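Local structure of piwi domain-containing protein (Vanderwaltozyma polyspora, 5THE) at residues T53-E56 with E57-G60; S94-S97 with E98-S102; D109-L113 with G114-N118; N180-S183 with N184-I187. The protein probably binds RNA, this chain being the C-terminal lobe, with the MID and PIWI domains, of a budding yeast Argonaute. All coordinates share one frame; numbering follows the deposited sequence.

Interaction 1: T53-E56 with E57-G60; sequences TKHE and ESKG
K54 and E57 meet at the start of a short 3-10 segment, residues 55-58, in the loop between strand 43-44 and strand 77-85. The turn satisfies its backbone in steps of three: E57 N donates to K54 O (3.1 Å), S58 N to H55 O and K59 N to E56 O. H55 O is gripped a second time by S58 OG, which donates at 2.9 Å almost in line with the C=O. This bond is possible because the hydroxyl stands between its own backbone N and carbonyl carbon (chi1 75°), folded back over the turn. The same OG lies over one face of the H55 imidazole, whose NE2 is bonded to K47 O. K59 leads away from the turn, its NZ held by P421 O and L32 O.

The side chains of K54 and E57 lie alongside each other, lysine methylenes against the carboxylate. A bend at the last torsion of K54 (chi4 -71°) leaves NZ 3.5 Å from E57 OE1, a weak salt bridge. Two waters reinforce it, each accepting weakly from NZ while donating to E57, one to OE2 and the other to OE1. The E56 carboxylate is nearly perpendicular to that of E57 and probably repels it somewhat; a third water links the two, donating to E56 OE2 at 2.7 Å and to E57 OE1 at 2.9 Å.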
loop_
_atom_site.group_PDB
_atom_site.type_symbol
_atom_site.label_atom_id
_atom_site.label_comp_id
_atom_site.label_asym_id
_atom_site.label_seq_id
_atom_site.Cartn_x
_atom_site.Cartn_y
_atom_site.Cartn_z
ATOM N N THR A 53 17.394 -0.230 27.436
ATOM C CA THR A 53 17.910 1.006 26.854
ATOM C C THR A 53 17.077 1.465 25.667
ATOM O O THR A 53 17.530 2.320 24.897
ATOM C CB THR A 53 19.370 0.843 26.429
ATOM O OG1 THR A 53 19.445 -0.118 25.368
ATOM C CG2 THR A 53 20.208 0.363 27.600
ATOM N N LYS A 54 15.872 0.920 25.508
ATOM C CA LYS A 54 14.964 1.238 24.406
ATOM C C LYS A 54 15.563 0.900 23.041
ATOM O O LYS A 54 15.090 1.393 22.012
ATOM C CB LYS A 54 14.522 2.708 24.448
ATOM C CG LYS A 54 13.612 3.071 25.644
ATOM C CD LYS A 54 13.226 4.551 25.570
ATOM C CE LYS A 54 12.446 5.012 26.791
ATOM N NZ LYS A 54 11.079 4.451 26.835
ATOM N N HIS A 55 16.593 0.057 23.003
ATOM C CA HIS A 55 17.079 -0.436 21.720
ATOM C C HIS A 55 15.937 -1.060 20.925
ATOM O O HIS A 55 15.852 -0.888 19.707
ATOM C CB HIS A 55 18.213 -1.440 21.942
ATOM C CG HIS A 55 18.784 -2.005 20.675
ATOM N ND1 HIS A 55 19.577 -1.271 19.820
ATOM C CD2 HIS A 55 18.682 -3.238 20.124
ATOM C CE1 HIS A 55 19.938 -2.026 18.799
ATOM N NE2 HIS A 55 19.408 -3.225 18.959
ATOM N N GLU A 56 15.009 -1.733 21.619
ATOM C CA GLU A 56 13.950 -2.478 20.948
ATOM C C GLU A 56 13.012 -1.571 20.155
ATOM O O GLU A 56 12.393 -2.023 19.188
ATOM C CB GLU A 56 13.152 -3.281 21.976
ATOM C CG GLU A 56 12.358 -2.421 22.948
ATOM C CD GLU A 56 13.196 -1.828 24.060
ATOM O OE1 GLU A 56 14.406 -2.141 24.138
ATOM O OE2 GLU A 56 12.634 -1.043 24.862
ATOM N N GLU A 57 12.886 -0.299 20.536
ATOM C CA GLU A 57 11.922 0.553 19.848
ATOM C C GLU A 57 12.350 0.880 18.435
ATOM O O GLU A 57 11.561 1.468 17.690
ATOM C CB GLU A 57 11.688 1.839 20.634
ATOM C CG GLU A 57 11.336 1.551 22.079
ATOM C CD GLU A 57 10.811 2.763 22.813
ATOM O OE1 GLU A 57 10.356 2.602 23.960
ATOM O OE2 GLU A 57 10.865 3.871 22.249
ATOM N N SER A 58 13.550 0.475 18.044
ATOM C CA SER A 58 14.045 0.714 16.702
ATOM C C SER A 58 13.734 -0.433 15.749
ATOM O O SER A 58 13.899 -0.266 14.544
ATOM C CB SER A 58 15.564 0.974 16.738
ATOM O OG SER A 58 16.304 -0.215 16.940
ATOM N N LYS A 59 13.298 -1.590 16.246
ATOM C CA LYS A 59 12.904 -2.664 15.340
ATOM C C LYS A 59 11.657 -2.240 14.561
ATOM O O LYS A 59 10.639 -1.871 15.154
ATOM C CB LYS A 59 12.632 -3.955 16.104
ATOM C CG LYS A 59 12.435 -5.146 15.156
ATOM C CD LYS A 59 12.183 -6.445 15.922
ATOM C CE LYS A 59 12.113 -7.624 14.963
ATOM N NZ LYS A 59 11.773 -8.903 15.677
ATOM N N GLY A 60 11.743 -2.268 13.231
ATOM C CA GLY A 60 10.602 -1.856 12.430
ATOM C C GLY A 60 10.261 -0.392 12.580
ATOM O O GLY A 60 9.094 -0.014 12.456
HETATM O O HOH W 1 10.578 6.020 23.824
HETATM O O HOH W 2 8.581 3.564 25.436
HETATM O O HOH W 3 10.109 -0.071 24.976
#

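Interaction 2: S94-S97 with E98-S102; sequences SMES and ELDIS
M95 and L99, one turn apart on helix 95-111, run alongside each other in the same direction. The sulfur makes the contact, with M95 SD 4.0 Å from L99 CD2. M95 reaches that place with CG anti to the backbone N (chi1 -178°) and then bends at both later torsions, which folds the thioether along the leucine. Together the pair forms the buried side of the turn, packed on W220 and on F83 of strand 77-85.

S94 and E98 meet differently. The E98 side chain stretches out past the S94 carbonyl, with E98 CG 3.4 Å from S94 O. Its carboxylate draws up beside the serine hydroxyl without bonding to it, S94 OG standing 3.8 Å from E98 OE2. The charge is instead answered by K224, in a salt bridge to E98 OE1. With an alanine in place of E98, K224 would probably be left without this carboxylate, and CG would no longer lie against the S94 carbonyl.

On the acidic side, E96 and D100 hold their carboxylates near each other, OE2 of E96 being 4.6 Å from OD2 of D100. K122 makes a salt bridge to both of these oxygens and so probably offsets their repulsion. A water donates to E96 O and, weakly, to D100 OD1. Alpha-helical i to i+4 bonds, such as L99 N to M95 O at 2.7 Å, hold the backbone. An apolar face on the sheet, with charged residues beside it, is typical of the helix in a beta-alpha-beta unit, here strand 77-85, helix 95-111 and strand 117-118.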
loop_
_atom_site.group_PDB
_atom_site.type_symbol
_atom_site.label_atom_id
_atom_site.label_comp_id
_atom_site.label_asym_id
_atom_site.label_seq_id
_atom_site.Cartn_x
_atom_site.Cartn_y
_atom_site.Cartn_z
ATOM N N SER A 94 -0.082 37.215 4.344
ATOM C CA SER A 94 1.214 36.586 4.556
ATOM C C SER A 94 1.372 35.248 3.832
ATOM O O SER A 94 2.491 34.723 3.768
ATOM C CB SER A 94 1.441 36.389 6.049
ATOM O OG SER A 94 0.383 35.634 6.617
ATOM N N MET A 95 0.298 34.692 3.273
ATOM C CA MET A 95 0.361 33.323 2.767
ATOM C C MET A 95 1.302 33.214 1.579
ATOM O O MET A 95 2.030 32.223 1.444
ATOM C CB MET A 95 -1.040 32.837 2.380
ATOM C CG MET A 95 -1.097 31.391 1.883
ATOM S SD MET A 95 -0.645 31.231 0.138
ATOM C CE MET A 95 -2.128 31.830 -0.674
ATOM N N GLU A 96 1.273 34.210 0.692
ATOM C CA GLU A 96 2.025 34.113 -0.552
ATOM C C GLU A 96 3.508 33.894 -0.281
ATOM O O GLU A 96 4.110 32.951 -0.806
ATOM C CB GLU A 96 1.808 35.367 -1.391
ATOM C CG GLU A 96 2.597 35.360 -2.685
ATOM C CD GLU A 96 2.625 36.718 -3.357
ATOM O OE1 GLU A 96 1.661 37.497 -3.178
ATOM O OE2 GLU A 96 3.617 37.004 -4.063
ATOM N N SER A 97 4.111 34.744 0.556
ATOM C CA SER A 97 5.536 34.584 0.846
ATOM C C SER A 97 5.785 33.424 1.803
ATOM O O SER A 97 6.828 32.767 1.722
ATOM C CB SER A 97 6.125 35.887 1.403
ATOM O OG SER A 97 5.427 36.308 2.556
ATOM N N GLU A 98 4.840 33.137 2.696
ATOM C CA GLU A 98 4.996 31.960 3.539
ATOM C C GLU A 98 5.008 30.685 2.704
ATOM O O GLU A 98 5.787 29.765 2.977
ATOM C CB GLU A 98 3.902 31.918 4.600
ATOM C CG GLU A 98 4.270 32.703 5.856
ATOM C CD GLU A 98 3.156 32.742 6.891
ATOM O OE1 GLU A 98 2.139 32.037 6.716
ATOM O OE2 GLU A 98 3.302 33.488 7.883
ATOM N N LEU A 99 4.184 30.629 1.662
ATOM C CA LEU A 99 4.188 29.457 0.794
ATOM C C LEU A 99 5.472 29.378 -0.024
ATOM O O LEU A 99 6.024 28.293 -0.192
ATOM C CB LEU A 99 2.958 29.467 -0.112
ATOM C CG LEU A 99 2.797 28.312 -1.101
ATOM C CD1 LEU A 99 2.896 26.959 -0.387
ATOM C CD2 LEU A 99 1.452 28.455 -1.831
ATOM N N ASP A 100 5.967 30.513 -0.536
ATOM C CA ASP A 100 7.268 30.528 -1.204
ATOM C C ASP A 100 8.367 30.006 -0.291
ATOM O O ASP A 100 9.219 29.202 -0.707
ATOM C CB ASP A 100 7.609 31.945 -1.658
ATOM C CG ASP A 100 6.744 32.398 -2.796
ATOM O OD1 ASP A 100 6.388 31.538 -3.631
ATOM O OD2 ASP A 100 6.408 33.599 -2.853
ATOM N N ILE A 101 8.376 30.477 0.952
ATOM C CA ILE A 101 9.382 30.035 1.911
ATOM C C ILE A 101 9.265 28.531 2.147
ATOM O O ILE A 101 10.267 27.806 2.142
ATOM C CB ILE A 101 9.249 30.841 3.215
ATOM C CG1 ILE A 101 9.707 32.280 2.954
ATOM C CG2 ILE A 101 10.044 30.190 4.334
ATOM C CD1 ILE A 101 9.229 33.286 3.973
ATOM N N SER A 102 8.039 28.037 2.336
ATOM C CA SER A 102 7.856 26.608 2.587
ATOM C C SER A 102 8.282 25.772 1.387
ATOM O O SER A 102 8.858 24.694 1.554
ATOM C CB SER A 102 6.402 26.318 2.948
ATOM O OG SER A 102 6.111 26.813 4.236
HETATM O O HOH W 4 3.645 32.009 -3.056
#

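Interaction 3: D109-L113 with G114-N118; sequences DVKQL and GVDFN
G114 folds back on K111 and V110 in a Schellman motif that closes the helix. G114 N donates to K111 O at 2.9 Å, closing a type I turn, while V115 N reaches V110 O in a longer, weak bond of 3.3 Å. The positive phi of G114 (110°) would jam any CB against the L113 carbonyl oxygen, so the turn depends on the missing side chain. K111 is touched twice more by the returning chain. Its CA-H points at V115 O, 3.2 Å from CA, and its long side chain runs alongside D116. A bend at the last torsion of the lysine (chi4 51°) brings NZ to D116 OD1 at 3.1 Å, a weakly bonded salt bridge; that oxygen also accepts from Q76 NE2. On the inner side, V110 uses one branch for two neighbours: CG2 approaches V115 CB and meets the F117 ring at its edge, 4.0 Å from CD2. F117 in turn lies on V77 and L79 of strand 77-85 and on M238. The turn thus passes the chain from helix 95-111 into strand 117-118, parallel to strand 77-85, with helix 228-241 packed against V110, L113 and F117.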
loop_
_atom_site.group_PDB
_atom_site.type_symbol
_atom_site.label_atom_id
_atom_site.label_comp_id
_atom_site.label_asym_id
_atom_site.label_seq_id
_atom_site.Cartn_x
_atom_site.Cartn_y
_atom_site.Cartn_z
ATOM N N ASP A 109 15.254 20.614 1.773
ATOM C CA ASP A 109 15.118 19.474 2.680
ATOM C C ASP A 109 15.213 18.148 1.929
ATOM O O ASP A 109 15.968 17.250 2.316
ATOM C CB ASP A 109 13.787 19.543 3.432
ATOM C CG ASP A 109 13.849 20.416 4.676
ATOM O OD1 ASP A 109 14.951 20.869 5.042
ATOM O OD2 ASP A 109 12.784 20.630 5.306
ATOM N N VAL A 110 14.451 18.007 0.847
ATOM C CA VAL A 110 14.308 16.699 0.218
ATOM C C VAL A 110 15.443 16.422 -0.756
ATOM O O VAL A 110 15.668 15.256 -1.109
ATOM C CB VAL A 110 12.935 16.539 -0.472
ATOM C CG1 VAL A 110 11.810 16.866 0.513
ATOM C CG2 VAL A 110 12.815 17.400 -1.720
ATOM N N LYS A 111 16.183 17.455 -1.165
ATOM C CA LYS A 111 17.407 17.232 -1.924
ATOM C C LYS A 111 18.331 16.271 -1.193
ATOM O O LYS A 111 18.957 15.409 -1.817
ATOM C CB LYS A 111 18.115 18.562 -2.194
ATOM C CG LYS A 111 19.130 18.472 -3.335
ATOM C CD LYS A 111 19.892 19.777 -3.561
ATOM C CE LYS A 111 20.730 19.691 -4.836
ATOM N NZ LYS A 111 19.912 19.220 -6.002
ATOM N N GLN A 112 18.390 16.384 0.140
ATOM C CA GLN A 112 19.246 15.533 0.966
ATOM C C GLN A 112 18.910 14.054 0.820
ATOM O O GLN A 112 19.755 13.192 1.099
ATOM C CB GLN A 112 19.120 15.938 2.437
ATOM C CG GLN A 112 19.440 17.403 2.746
ATOM C CD GLN A 112 20.922 17.737 2.608
ATOM O OE1 GLN A 112 21.487 17.684 1.512
ATOM N NE2 GLN A 112 21.559 18.082 3.726
ATOM N N LEU A 113 17.678 13.736 0.436
ATOM C CA LEU A 113 17.274 12.352 0.240
ATOM C C LEU A 113 17.477 11.882 -1.194
ATOM O O LEU A 113 17.292 10.692 -1.472
ATOM C CB LEU A 113 15.799 12.181 0.648
ATOM C CG LEU A 113 15.530 12.616 2.093
ATOM C CD1 LEU A 113 14.051 12.815 2.361
ATOM C CD2 LEU A 113 16.113 11.593 3.056
ATOM N N GLY A 114 17.836 12.789 -2.101
ATOM C CA GLY A 114 18.101 12.460 -3.488
ATOM C C GLY A 114 17.067 12.962 -4.472
ATOM O O GLY A 114 17.196 12.685 -5.672
ATOM N N VAL A 115 16.045 13.681 -4.020
ATOM C CA VAL A 115 14.997 14.185 -4.894
ATOM C C VAL A 115 15.275 15.654 -5.161
ATOM O O VAL A 115 15.298 16.473 -4.232
ATOM C CB VAL A 115 13.607 13.999 -4.271
ATOM C CG1 VAL A 115 12.545 14.426 -5.258
ATOM C CG2 VAL A 115 13.430 12.555 -3.823
ATOM N N ASP A 116 15.467 15.985 -6.425
ATOM C CA ASP A 116 15.850 17.325 -6.851
ATOM C C ASP A 116 14.637 17.965 -7.523
ATOM O O ASP A 116 14.255 17.574 -8.634
ATOM C CB ASP A 116 17.062 17.249 -7.784
ATOM C CG ASP A 116 17.553 18.611 -8.237
ATOM O OD1 ASP A 116 17.291 19.617 -7.539
ATOM O OD2 ASP A 116 18.220 18.663 -9.298
ATOM N N PHE A 117 14.014 18.911 -6.831
ATOM C CA PHE A 117 12.882 19.659 -7.359
ATOM C C PHE A 117 13.305 21.073 -7.720
ATOM O O PHE A 117 14.145 21.680 -7.051
ATOM C CB PHE A 117 11.731 19.753 -6.352
ATOM C CG PHE A 117 10.871 18.528 -6.292
ATOM C CD1 PHE A 117 10.173 18.102 -7.408
ATOM C CD2 PHE A 117 10.744 17.817 -5.118
ATOM C CE1 PHE A 117 9.376 16.980 -7.350
ATOM C CE2 PHE A 117 9.946 16.690 -5.055
ATOM C CZ PHE A 117 9.269 16.267 -6.169
ATOM N N ASN A 118 12.692 21.591 -8.778
ATOM C CA ASN A 118 12.765 22.997 -9.144
ATOM C C ASN A 118 11.436 23.615 -8.717
ATOM O O ASN A 118 10.382 23.225 -9.228
ATOM C CB ASN A 118 13.014 23.124 -10.653
ATOM C CG ASN A 118 12.907 24.555 -11.175
ATOM O OD1 ASN A 118 12.761 25.519 -10.423
ATOM N ND2 ASN A 118 12.985 24.687 -12.490
#

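Interaction 4: N180-S183 with N184-I187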
loop_
_atom_site.group_PDB
_atom_site.type_symbol
_atom_site.label_atom_id
_atom_site.label_comp_id
_atom_site.label_asym_id
_atom_site.label_seq_id
_atom_site.Cartn_x
_atom_site.Cartn_y
_atom_site.Cartn_z
ATOM N N ASN A 180 -2.752 23.065 -19.713
ATOM C CA ASN A 180 -1.604 23.880 -20.077
ATOM C C ASN A 180 -0.358 23.526 -19.287
ATOM O O ASN A 180 0.657 24.217 -19.416
ATOM C CB ASN A 180 -1.919 25.363 -19.879
ATOM C CG ASN A 180 -2.992 25.863 -20.819
ATOM O OD1 ASN A 180 -3.439 25.144 -21.712
ATOM N ND2 ASN A 180 -3.406 27.113 -20.625
ATOM N N ILE A 181 -0.405 22.476 -18.479
ATOM C CA ILE A 181 0.697 22.228 -17.542
ATOM C C ILE A 181 1.949 21.823 -18.321
ATOM O O ILE A 181 1.868 20.972 -19.224
ATOM C CB ILE A 181 0.291 21.161 -16.515
ATOM C CG1 ILE A 181 1.144 21.289 -15.250
ATOM C CG2 ILE A 181 0.337 19.744 -17.100
ATOM C CD1 ILE A 181 1.045 22.659 -14.595
ATOM N N PRO A 182 3.107 22.428 -18.055
ATOM C CA PRO A 182 4.336 21.977 -18.719
ATOM C C PRO A 182 4.670 20.545 -18.336
ATOM O O PRO A 182 4.242 20.030 -17.299
ATOM C CB PRO A 182 5.404 22.947 -18.205
ATOM C CG PRO A 182 4.650 24.123 -17.678
ATOM C CD PRO A 182 3.340 23.605 -17.200
ATOM N N SER A 183 5.449 19.898 -19.195
ATOM C CA SER A 183 5.886 18.540 -18.915
ATOM C C SER A 183 6.889 18.539 -17.762
ATOM O O SER A 183 7.406 19.583 -17.346
ATOM C CB SER A 183 6.518 17.917 -20.155
ATOM O OG SER A 183 7.660 18.668 -20.537
ATOM N N ASN A 184 7.173 17.343 -17.247
ATOM C CA ASN A 184 8.150 17.189 -16.174
ATOM C C ASN A 184 7.713 18.009 -14.957
ATOM O O ASN A 184 8.526 18.634 -14.271
ATOM C CB ASN A 184 9.547 17.592 -16.669
ATOM C CG ASN A 184 10.634 17.455 -15.617
ATOM O OD1 ASN A 184 10.579 16.594 -14.741
ATOM N ND2 ASN A 184 11.630 18.334 -15.701
ATOM N N THR A 185 6.406 18.028 -14.696
ATOM C CA THR A 185 5.872 18.861 -13.629
ATOM C C THR A 185 5.073 18.022 -12.640
ATOM O O THR A 185 4.179 17.258 -13.027
ATOM C CB THR A 185 5.017 19.999 -14.193
ATOM O OG1 THR A 185 5.878 20.966 -14.800
ATOM C CG2 THR A 185 4.242 20.677 -13.087
ATOM N N TYR A 186 5.421 18.163 -11.366
ATOM C CA TYR A 186 4.724 17.532 -10.260
ATOM C C TYR A 186 3.885 18.596 -9.583
ATOM O O TYR A 186 4.393 19.681 -9.275
ATOM C CB TYR A 186 5.720 16.921 -9.265
ATOM C CG TYR A 186 5.087 15.924 -8.329
ATOM C CD1 TYR A 186 4.299 16.348 -7.260
ATOM C CD2 TYR A 186 5.257 14.555 -8.525
ATOM C CE1 TYR A 186 3.705 15.443 -6.409
ATOM C CE2 TYR A 186 4.669 13.634 -7.676
ATOM C CZ TYR A 186 3.893 14.086 -6.622
ATOM O OH TYR A 186 3.301 13.192 -5.777
ATOM N N ILE A 187 2.606 18.308 -9.367
ATOM C CA ILE A 187 1.707 19.276 -8.759
ATOM C C ILE A 187 1.651 19.053 -7.256
ATOM O O ILE A 187 1.436 17.929 -6.796
ATOM C CB ILE A 187 0.300 19.183 -9.357
ATOM C CG1 ILE A 187 0.302 19.644 -10.806
ATOM C CG2 ILE A 187 -0.663 20.035 -8.528
ATOM C CD1 ILE A 187 -0.919 19.185 -11.529
HETATM O O HOH W 5 4.386 16.725 -16.402
#
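Between P182 and T185 the backbone turns through a left-handed conformation at N184 (phi 59°, psi 38°) and then straightens into strand 185-191. The turn is thus the entry from helix 169-179 into a strand of the parallel sheet of the Rossmann-like MID domain. T185 carries the contact with both branches of its side chain. With chi1 at -73°, OG1 turns from its own carbonyl and faces back toward two carbonyl oxygens of the turn, P182 O at 3.1 Å and S183 O at 3.3 Å. Since the hydroxyl has a single proton, its bond to S183 O is not settled. The other branch, CG2, meets the side chain of I181, which lies across it at a slant; I181 CG1 is the nearer atom at 3.8 Å, and CD1 follows at 4.1 Å. An alanine here has neither the hydroxyl facing these carbonyls nor the methyl, and a gap would probably open beside I181. N184 directs its amide away from the turn, where ND2 donates to Q76 O, and its backbone bonds with N78, so the turn is fastened to the neighbouring strand 77-85. The T185 side chain touches N78 and R80 of that strand too. Inside the bend, one water accepts from T185 N at 2.9 Å and gives a weak bond to P182 O at 3.4 Å.

Interactions 2 and 3 lie toward the two ends of helix 95-111, their centres about 19 Å apart, so the helix carries the chain from one to the other. Interaction 3 also meets interaction 4 directly: F117 CE1 packs on Y186 CB at 4.1 Å, and strands 117-118 and 185-191 both pair with strand 77-85 in one parallel sheet. Interaction 1 stands apart, with nearest atoms about 16 Å from interaction 3 and farther from the other two. With respect to the bound nucleic acid, interactions 1 and 4 approach most closely, each with its nearest atom about 6 Å away, against about 10 Å for interaction 3 and 12 Å for interaction 2.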